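Long-range contacts in phosphate-binding protein PstS (Borrelia burgdorferi, PDB 4N13), which binds inorganic phosphate with micromolar affinity as the solute-binding component of the PstSACB ABC transporter, which imports phosphate: residues Ser23-Glu28 and Glu256-Leu261; Ala79-Phe84 and Asn225-Thr230; Lys127-Asn132 and Leu179-Ile184. All blocks are in the same frame, centred on the assembly; numbering follows the deposited sequence.

Contact 1. Residues Ser23-Glu28 and Glu256-Leu261; sequences SPILDE and EEQGFL
Q258 reaches from the C-terminal end of helix 249-257 to the first turn of helix 23-36 and meets P24, I25 and E28. A Schellman motif ends helix 249-257 here. G259, with positive phi, is its C-prime residue: G259 N bonds to E256 O, and F260 N bonds to V255 O. Q258 is the first residue to leave helical angles, and its side chain, extended beyond CG, reaches P24 and E28.

The amide nitrogen of Q258 does most of the polar work. Q258 NE2 donates to P24 O at 3.0 Å, with an N-H...O angle of 152°. It comes from above the carbonyl plane of P24. P24 O is already the acceptor for E28 N in the helix, and the two donors reach it from opposite faces of that plane. Q258 NE2 also gives a weak bond to E28 OE1, 2.9 Å long but bent to 129°. One amide nitrogen thus serves a main-chain and a side-chain acceptor.

The E28 chain is extended, with CG anti to the backbone N (chi1 -178°). Its second oxygen, OE2, faces a like charge: E28 OE2 and E257 OE1 are 3.9 Å apart. Water 1 sits between the two and donates to both, which probably eases the repulsion. E28 OE2 also has a long, weak ion pair with R32.

Beside the polar part the contact is apolar. The I25 and Q258 side chains run antiparallel, with I25 CG1 3.6 Å from Q258 CB. F260 lies about 4 Å, side chain to side chain, from T21, which by similarity binds phosphate. The tip of the isoleucine, I25 CD1, ends 3.4 Å from F260 CD2.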
loop_
_atom_site.group_PDB
_atom_site.type_symbol
_atom_site.label_atom_id
_atom_site.label_comp_id
_atom_site.label_asym_id
_atom_site.label_seq_id
_atom_site.Cartn_x
_atom_site.Cartn_y
_atom_site.Cartn_z
ATOM N N SER A 23 2.400 10.551 -7.525
ATOM C CA SER A 23 2.672 11.670 -8.420
ATOM C C SER A 23 3.008 11.287 -9.872
ATOM O O SER A 23 2.416 11.831 -10.781
ATOM C CB SER A 23 3.753 12.576 -7.849
ATOM O OG SER A 23 3.295 13.195 -6.666
ATOM N N PRO A 24 3.986 10.397 -10.106
ATOM C CA PRO A 24 4.295 10.160 -11.528
ATOM C C PRO A 24 3.194 9.394 -12.271
ATOM O O PRO A 24 3.118 9.507 -13.487
ATOM C CB PRO A 24 5.630 9.410 -11.484
ATOM C CG PRO A 24 5.696 8.816 -10.129
ATOM C CD PRO A 24 4.968 9.752 -9.213
ATOM N N ILE A 25 2.355 8.649 -11.565
ATOM C CA ILE A 25 1.183 8.029 -12.178
ATOM C C ILE A 25 0.192 9.094 -12.581
ATOM O O ILE A 25 -0.271 9.115 -13.723
ATOM C CB ILE A 25 0.521 7.044 -11.214
ATOM C CG1 ILE A 25 1.465 5.844 -11.031
ATOM C CG2 ILE A 25 -0.841 6.583 -11.744
ATOM C CD1 ILE A 25 1.104 4.919 -9.898
ATOM N N LEU A 26 -0.161 9.984 -11.656
ATOM C CA LEU A 26 -1.104 11.048 -11.998
ATOM C C LEU A 26 -0.542 11.919 -13.124
ATOM O O LEU A 26 -1.261 12.310 -14.037
ATOM C CB LEU A 26 -1.464 11.889 -10.772
ATOM C CG LEU A 26 -2.738 11.451 -10.044
ATOM C CD1 LEU A 26 -3.991 11.809 -10.841
ATOM C CD2 LEU A 26 -2.721 9.959 -9.688
ATOM N N ASP A 27 0.753 12.220 -13.072
ATOM C CA ASP A 27 1.360 13.072 -14.094
ATOM C C ASP A 27 1.284 12.429 -15.465
ATOM O O ASP A 27 0.949 13.098 -16.454
ATOM C CB ASP A 27 2.813 13.402 -13.755
ATOM C CG ASP A 27 2.945 14.338 -12.552
ATOM O OD1 ASP A 27 1.919 14.902 -12.117
ATOM O OD2 ASP A 27 4.067 14.502 -12.033
ATOM N N GLU A 28 1.581 11.133 -15.533
ATOM C CA GLU A 28 1.474 10.461 -16.824
ATOM C C GLU A 28 0.019 10.383 -17.284
ATOM O O GLU A 28 -0.282 10.520 -18.473
ATOM C CB GLU A 28 2.110 9.078 -16.785
ATOM C CG GLU A 28 2.047 8.383 -18.136
ATOM C CD GLU A 28 2.830 7.107 -18.221
ATOM O OE1 GLU A 28 3.603 6.802 -17.289
ATOM O OE2 GLU A 28 2.667 6.415 -19.245
ATOM N N GLU A 256 0.221 0.101 -13.540
ATOM C CA GLU A 256 1.088 -1.076 -13.451
ATOM C C GLU A 256 2.485 -0.833 -14.012
ATOM O O GLU A 256 3.461 -1.369 -13.481
ATOM C CB GLU A 256 0.393 -2.286 -14.085
ATOM C CG GLU A 256 -0.898 -2.586 -13.322
ATOM C CD GLU A 256 -1.390 -3.997 -13.459
ATOM O OE1 GLU A 256 -1.013 -4.674 -14.441
ATOM O OE2 GLU A 256 -2.178 -4.438 -12.587
ATOM N N GLU A 257 2.595 -0.006 -15.040
ATOM C CA GLU A 257 3.909 0.357 -15.571
ATOM C C GLU A 257 4.738 1.110 -14.542
ATOM O O GLU A 257 5.957 1.148 -14.629
ATOM C CB GLU A 257 3.743 1.227 -16.819
ATOM C CG GLU A 257 3.215 0.457 -18.003
ATOM C CD GLU A 257 2.494 1.305 -19.059
ATOM O OE1 GLU A 257 2.632 2.549 -19.098
ATOM O OE2 GLU A 257 1.768 0.699 -19.882
ATOM N N GLN A 258 4.082 1.687 -13.550
ATOM C CA GLN A 258 4.771 2.427 -12.506
ATOM C C GLN A 258 4.828 1.687 -11.197
ATOM O O GLN A 258 5.131 2.269 -10.159
ATOM C CB GLN A 258 4.142 3.796 -12.365
ATOM C CG GLN A 258 4.433 4.556 -13.620
ATOM C CD GLN A 258 4.456 6.016 -13.450
ATOM O OE1 GLN A 258 4.965 6.520 -12.462
ATOM N NE2 GLN A 258 3.885 6.733 -14.405
ATOM N N GLY A 259 4.594 0.382 -11.251
ATOM C CA GLY A 259 4.914 -0.471 -10.127
ATOM C C GLY A 259 3.808 -0.755 -9.143
ATOM O O GLY A 259 4.047 -1.434 -8.148
ATOM N N PHE A 260 2.612 -0.240 -9.401
ATOM C CA PHE A 260 1.476 -0.478 -8.518
ATOM C C PHE A 260 0.616 -1.557 -9.154
ATOM O O PHE A 260 0.892 -2.021 -10.254
ATOM C CB PHE A 260 0.633 0.794 -8.329
ATOM C CG PHE A 260 1.224 1.819 -7.405
ATOM C CD1 PHE A 260 0.624 2.093 -6.191
ATOM C CD2 PHE A 260 2.340 2.557 -7.776
ATOM C CE1 PHE A 260 1.137 3.048 -5.348
ATOM C CE2 PHE A 260 2.867 3.506 -6.925
ATOM C CZ PHE A 260 2.260 3.750 -5.708
ATOM N N LEU A 261 -0.426 -1.965 -8.458
ATOM C CA LEU A 261 -1.334 -2.993 -8.942
ATOM C C LEU A 261 -2.641 -2.350 -9.351
ATOM O O LEU A 261 -3.147 -1.500 -8.634
ATOM C CB LEU A 261 -1.629 -3.961 -7.806
ATOM C CG LEU A 261 -2.435 -5.170 -8.217
ATOM C CD1 LEU A 261 -1.598 -6.085 -9.094
ATOM C CD2 LEU A 261 -2.897 -5.894 -6.964
HETATM O O HOH W 1 4.552 4.550 -19.159
#

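Contact 2. Residues Ala79-Phe84 and Asn225-Thr230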
loop_
_atom_site.group_PDB
_atom_site.type_symbol
_atom_site.label_atom_id
_atom_site.label_comp_id
_atom_site.label_asym_id
_atom_site.label_seq_id
_atom_site.Cartn_x
_atom_site.Cartn_y
_atom_site.Cartn_z
ATOM N N ALA A 79 -17.970 13.105 1.106
ATOM C CA ALA A 79 -16.902 12.460 0.340
ATOM C C ALA A 79 -17.381 11.135 -0.209
ATOM O O ALA A 79 -18.075 10.389 0.467
ATOM C CB ALA A 79 -15.659 12.248 1.198
ATOM N N LYS A 80 -16.946 10.850 -1.430
ATOM C CA LYS A 80 -17.214 9.585 -2.098
ATOM C C LYS A 80 -15.906 9.091 -2.683
ATOM O O LYS A 80 -15.078 9.892 -3.080
ATOM C CB LYS A 80 -18.244 9.795 -3.214
ATOM C CG LYS A 80 -19.638 10.120 -2.705
ATOM C CD LYS A 80 -20.178 8.996 -1.814
ATOM C CE LYS A 80 -21.385 8.290 -2.415
ATOM N NZ LYS A 80 -22.597 9.148 -2.458
ATOM N N GLU A 81 -15.721 7.780 -2.731
ATOM C CA GLU A 81 -14.469 7.241 -3.231
ATOM C C GLU A 81 -14.647 6.087 -4.204
ATOM O O GLU A 81 -15.645 5.345 -4.165
ATOM C CB GLU A 81 -13.573 6.828 -2.066
ATOM C CG GLU A 81 -14.164 5.780 -1.157
ATOM C CD GLU A 81 -13.635 4.406 -1.462
ATOM O OE1 GLU A 81 -13.640 3.536 -0.564
ATOM O OE2 GLU A 81 -13.180 4.205 -2.599
ATOM N N THR A 82 -13.644 5.950 -5.069
ATOM C CA THR A 82 -13.527 4.843 -6.001
ATOM C C THR A 82 -12.075 4.407 -5.992
ATOM O O THR A 82 -11.191 5.221 -6.161
ATOM C CB THR A 82 -13.886 5.294 -7.424
ATOM O OG1 THR A 82 -15.252 5.710 -7.446
ATOM C CG2 THR A 82 -13.673 4.169 -8.435
ATOM N N VAL A 83 -11.820 3.123 -5.819
ATOM C CA VAL A 83 -10.448 2.610 -5.830
ATOM C C VAL A 83 -9.924 2.574 -7.267
ATOM O O VAL A 83 -10.663 2.218 -8.205
ATOM C CB VAL A 83 -10.390 1.207 -5.188
ATOM C CG1 VAL A 83 -11.145 0.184 -5.983
ATOM C CG2 VAL A 83 -8.946 0.732 -5.018
ATOM N N PHE A 84 -8.646 2.933 -7.459
ATOM C CA PHE A 84 -8.040 2.840 -8.794
ATOM C C PHE A 84 -6.678 2.164 -8.804
ATOM O O PHE A 84 -6.142 1.958 -9.864
ATOM C CB PHE A 84 -7.942 4.211 -9.485
ATOM C CG PHE A 84 -6.814 5.059 -8.992
ATOM C CD1 PHE A 84 -5.653 5.199 -9.729
ATOM C CD2 PHE A 84 -6.905 5.716 -7.777
ATOM C CE1 PHE A 84 -4.612 5.979 -9.267
ATOM C CE2 PHE A 84 -5.859 6.484 -7.313
ATOM C CZ PHE A 84 -4.726 6.624 -8.058
ATOM N N ASN A 225 -5.273 0.887 -0.281
ATOM C CA ASN A 225 -6.159 1.098 -1.417
ATOM C C ASN A 225 -6.037 2.554 -1.858
ATOM O O ASN A 225 -6.316 3.469 -1.076
ATOM C CB ASN A 225 -7.609 0.803 -1.005
ATOM C CG ASN A 225 -7.890 -0.680 -0.762
ATOM O OD1 ASN A 225 -7.016 -1.513 -0.841
ATOM N ND2 ASN A 225 -9.151 -1.001 -0.478
ATOM N N LEU A 226 -5.564 2.791 -3.073
ATOM C CA LEU A 226 -5.432 4.155 -3.588
ATOM C C LEU A 226 -6.766 4.556 -4.192
ATOM O O LEU A 226 -7.280 3.869 -5.082
ATOM C CB LEU A 226 -4.311 4.244 -4.619
ATOM C CG LEU A 226 -2.919 4.561 -4.045
ATOM C CD1 LEU A 226 -2.816 6.028 -3.639
ATOM C CD2 LEU A 226 -2.601 3.707 -2.841
ATOM N N ILE A 227 -7.322 5.650 -3.691
ATOM C CA ILE A 227 -8.709 6.016 -3.980
ATOM C C ILE A 227 -8.800 7.418 -4.555
ATOM O O ILE A 227 -8.043 8.334 -4.206
ATOM C CB ILE A 227 -9.635 5.896 -2.732
ATOM C CG1 ILE A 227 -9.126 6.727 -1.561
ATOM C CG2 ILE A 227 -9.811 4.443 -2.345
ATOM C CD1 ILE A 227 -10.104 6.773 -0.406
ATOM N N ILE A 228 -9.762 7.562 -5.461
ATOM C CA ILE A 228 -10.180 8.822 -6.043
ATOM C C ILE A 228 -11.344 9.316 -5.201
ATOM O O ILE A 228 -12.348 8.615 -5.052
ATOM C CB ILE A 228 -10.688 8.595 -7.480
ATOM C CG1 ILE A 228 -9.562 8.064 -8.365
ATOM C CG2 ILE A 228 -11.294 9.870 -8.061
ATOM C CD1 ILE A 228 -10.054 7.405 -9.633
ATOM N N VAL A 229 -11.205 10.514 -4.668
ATOM C CA VAL A 229 -12.177 11.102 -3.751
ATOM C C VAL A 229 -12.771 12.361 -4.371
ATOM O O VAL A 229 -12.047 13.247 -4.822
ATOM C CB VAL A 229 -11.535 11.436 -2.382
ATOM C CG1 VAL A 229 -12.585 11.928 -1.387
ATOM C CG2 VAL A 229 -10.787 10.227 -1.823
ATOM N N THR A 230 -14.097 12.425 -4.362
ATOM C CA THR A 230 -14.836 13.605 -4.814
ATOM C C THR A 230 -15.863 13.974 -3.781
ATOM O O THR A 230 -16.077 13.214 -2.842
ATOM C CB THR A 230 -15.544 13.344 -6.150
ATOM O OG1 THR A 230 -16.376 12.191 -6.021
ATOM C CG2 THR A 230 -14.546 13.118 -7.263
#
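F84 packs on I228 and L226 where strand 80-93 runs antiparallel to strand 223-230 in the sheet of this periplasmic-binding-protein fold. K80 with T230 and T82 with I228 are hydrogen-bonded pairs. E81 with V229 and V83 with I227 are non-hydrogen-bonded pairs. K80 and T230 exchange two main-chain bonds, as do T82 and I228. A fifth runs from F84 N to L226 O at 2.9 Å.

The side chain of F84 can be followed outward. F84 CB lies 3.8 Å from I228 CD1. A chi1 of 78° sets CG between the backbone N and the carbonyl carbon, 4.1 Å from I228 CD1. In the ring, F84 CD2 lies 3.3 Å from L226 O and 3.6 Å from I228 CG1. The F84 and I228 side chains cross at about a right angle. F84 CE2 touches L226 CB at 3.8 Å. The tip, F84 CZ, meets L26 CD2. M246 and I65 also pack on F84.

The E81 and I227 side chains lie on the face opposite T82 and I228. The E81 chain, bent at chi2, runs obliquely across I227, with E81 CB 3.8 Å from I227 CD1 and the carboxylate oxygen E81 OE2 3.4 Å from I227 CG2.

Contact 3. Residues Lys127-Asn132 and Leu179-Ile184; sequences KINFIN and LTPHSI. With EDO (1,2-ethanediol), chain F.
K127 opens the contact through its backbone, as K127 O lies 3.5 Å from H182 CB. Its side chain leads away, and NZ is hydrogen-bonded to Q116. The I128 and I184 side chains run alongside in one direction. Their branches meet at 3.8 Å between I128 CG2 and I184 CG2, and I110 of helix 104-111 packs on both.

N129 N donates to H182 O at 3.1 Å. H182 O also accepts from W118 NE1. The side chain of N129 meets the loop before strand 183-188, with CG beside the backbone N (chi1 -76°). N129 ND2 donates to P181 O over 2.8 Å with an almost straight bond of 174°. The acceptor lies in the plane of the amide. N129 CB rests on T180 CG2. S183 OG, at the start of the strand, donates to T180 O in that loop.

From here the two segments form a parallel beta pair, N129 with S183 and F130 with I184, in the mixed sheet of the alpha/beta periplasmic-binding-protein fold. The chain between them runs through helix 138-151, strand 165-167 and helix 170-179; strand 165-167 pairs with 129-133 too. N129 O accepts from I184 N at 3.1 Å.

The F130 ring has I184 O at its edge, near its plane. L111 of helix 104-111 packs on F130. I131 N donates to I184 O at 2.8 Å, and I131 CD1 reaches S183 CB. N132 points away from the partner segment. N132 OD1 bonds to Y186 OH, while N132 ND2 donates to O2 of a 1,2-ethanediol, probably from the crystallisation liquor, at 2.9 Å.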
loop_
_atom_site.group_PDB
_atom_site.type_symbol
_atom_site.label_atom_id
_atom_site.label_comp_id
_atom_site.label_asym_id
_atom_site.label_seq_id
_atom_site.Cartn_x
_atom_site.Cartn_y
_atom_site.Cartn_z
ATOM N N LYS A 127 14.726 -18.517 17.537
ATOM C CA LYS A 127 14.447 -17.112 17.755
ATOM C C LYS A 127 14.149 -16.467 16.399
ATOM O O LYS A 127 14.757 -16.805 15.383
ATOM C CB LYS A 127 15.653 -16.450 18.415
ATOM C CG LYS A 127 15.515 -14.974 18.697
ATOM C CD LYS A 127 14.767 -14.735 20.002
ATOM C CE LYS A 127 14.689 -13.257 20.342
ATOM N NZ LYS A 127 13.972 -13.034 21.608
ATOM N N ILE A 128 13.177 -15.563 16.375
ATOM C CA ILE A 128 12.820 -14.845 15.154
ATOM C C ILE A 128 13.753 -13.650 14.983
ATOM O O ILE A 128 13.851 -12.797 15.870
ATOM C CB ILE A 128 11.372 -14.328 15.224
ATOM C CG1 ILE A 128 10.404 -15.498 15.399
ATOM C CG2 ILE A 128 11.036 -13.506 13.982
ATOM C CD1 ILE A 128 8.942 -15.101 15.496
ATOM N N ASN A 129 14.396 -13.571 13.825
ATOM C CA ASN A 129 15.137 -12.388 13.432
ATOM C C ASN A 129 14.248 -11.527 12.543
ATOM O O ASN A 129 14.043 -11.812 11.362
ATOM C CB ASN A 129 16.420 -12.785 12.713
ATOM C CG ASN A 129 17.462 -13.270 13.656
ATOM O OD1 ASN A 129 17.741 -12.617 14.665
ATOM N ND2 ASN A 129 18.054 -14.421 13.359
ATOM N N PHE A 130 13.683 -10.494 13.140
ATOM C CA PHE A 130 12.795 -9.575 12.448
ATOM C C PHE A 130 13.610 -8.504 11.746
ATOM O O PHE A 130 14.385 -7.781 12.387
ATOM C CB PHE A 130 11.846 -8.944 13.467
ATOM C CG PHE A 130 11.067 -7.781 12.942
ATOM C CD1 PHE A 130 10.440 -7.846 11.703
ATOM C CD2 PHE A 130 10.922 -6.631 13.712
ATOM C CE1 PHE A 130 9.708 -6.759 11.229
ATOM C CE2 PHE A 130 10.168 -5.554 13.248
ATOM C CZ PHE A 130 9.564 -5.621 12.011
ATOM N N ILE A 131 13.414 -8.386 10.432
ATOM C CA ILE A 131 14.075 -7.385 9.599
ATOM C C ILE A 131 13.038 -6.304 9.331
ATOM O O ILE A 131 11.991 -6.573 8.743
ATOM C CB ILE A 131 14.543 -8.002 8.288
ATOM C CG1 ILE A 131 15.558 -9.127 8.578
ATOM C CG2 ILE A 131 15.143 -6.945 7.384
ATOM C CD1 ILE A 131 15.754 -10.090 7.406
ATOM N N ASN A 132 13.297 -5.103 9.834
ATOM C CA ASN A 132 12.384 -3.983 9.696
ATOM C C ASN A 132 12.925 -2.966 8.709
ATOM O O ASN A 132 14.105 -2.966 8.384
ATOM C CB ASN A 132 12.163 -3.319 11.056
ATOM C CG ASN A 132 10.830 -2.584 11.154
ATOM O OD1 ASN A 132 10.021 -2.605 10.245
ATOM N ND2 ASN A 132 10.607 -1.920 12.280
ATOM N N LEU A 179 20.500 -13.767 4.052
ATOM C CA LEU A 179 21.705 -13.951 4.849
ATOM C C LEU A 179 21.443 -14.193 6.317
ATOM O O LEU A 179 22.363 -14.574 7.025
ATOM C CB LEU A 179 22.606 -12.718 4.721
ATOM C CG LEU A 179 23.320 -12.536 3.380
ATOM C CD1 LEU A 179 24.050 -11.212 3.350
ATOM C CD2 LEU A 179 24.277 -13.713 3.122
ATOM N N THR A 180 20.209 -13.990 6.789
ATOM C CA THR A 180 19.927 -14.010 8.218
ATOM C C THR A 180 19.047 -15.211 8.542
ATOM O O THR A 180 17.954 -15.339 8.000
ATOM C CB THR A 180 19.206 -12.714 8.631
ATOM O OG1 THR A 180 19.986 -11.569 8.254
ATOM C CG2 THR A 180 18.990 -12.668 10.094
ATOM N N PRO A 181 19.512 -16.094 9.423
ATOM C CA PRO A 181 18.703 -17.288 9.665
ATOM C C PRO A 181 17.389 -16.955 10.375
ATOM O O PRO A 181 17.282 -15.982 11.119
ATOM C CB PRO A 181 19.604 -18.172 10.538
ATOM C CG PRO A 181 20.621 -17.269 11.095
ATOM C CD PRO A 181 20.757 -16.078 10.202
ATOM N N HIS A 182 16.382 -17.786 10.139
ATOM C CA HIS A 182 15.092 -17.704 10.813
ATOM C C HIS A 182 14.504 -16.310 10.801
ATOM O O HIS A 182 13.960 -15.850 11.803
ATOM C CB HIS A 182 15.234 -18.235 12.231
ATOM C CG HIS A 182 15.754 -19.638 12.277
ATOM N ND1 HIS A 182 16.976 -19.967 12.820
ATOM C CD2 HIS A 182 15.215 -20.799 11.831
ATOM C CE1 HIS A 182 17.168 -21.270 12.712
ATOM N NE2 HIS A 182 16.113 -21.800 12.117
ATOM N N SER A 183 14.570 -15.656 9.643
ATOM C CA SER A 183 14.244 -14.254 9.517
ATOM C C SER A 183 12.948 -14.026 8.757
ATOM O O SER A 183 12.466 -14.883 8.021
ATOM C CB SER A 183 15.400 -13.505 8.855
ATOM O OG SER A 183 15.586 -13.950 7.553
ATOM N N ILE A 184 12.389 -12.844 8.980
ATOM C CA ILE A 184 11.163 -12.396 8.337
ATOM C C ILE A 184 11.285 -10.890 8.091
ATOM O O ILE A 184 11.726 -10.138 8.969
ATOM C CB ILE A 184 9.888 -12.738 9.173
ATOM C CG1 ILE A 184 8.626 -12.242 8.457
ATOM C CG2 ILE A 184 9.969 -12.193 10.608
ATOM C CD1 ILE A 184 7.351 -12.748 9.096
HETATM C C1 EDO F . 12.457 -0.255 15.224
HETATM O O1 EDO F . 11.454 0.131 14.275
HETATM C C2 EDO F . 13.240 -1.484 14.764
HETATM O O2 EDO F . 12.371 -2.596 14.527
#

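Contact 1 is a surface contact, while contacts 2 and 3 are partly buried. Contacts 1 and 2 are neighbours, with centres about 16 Å apart, and they touch where L26 packs on F84. Contact 3 is remote: its centre is about 37 Å from that of contact 2, on the opposite side of the chain's centre. Contacts 2 and 3 still share one sheet, since strands 80-93 and 183-188 pair in it. The pairing is antiparallel in contact 2 and parallel in contact 3. Main-chain bonds dominate in both. Contact 1 instead joins a helix start to the end of another helix and its following loop, through Q258, a water and an I25-F260 touch.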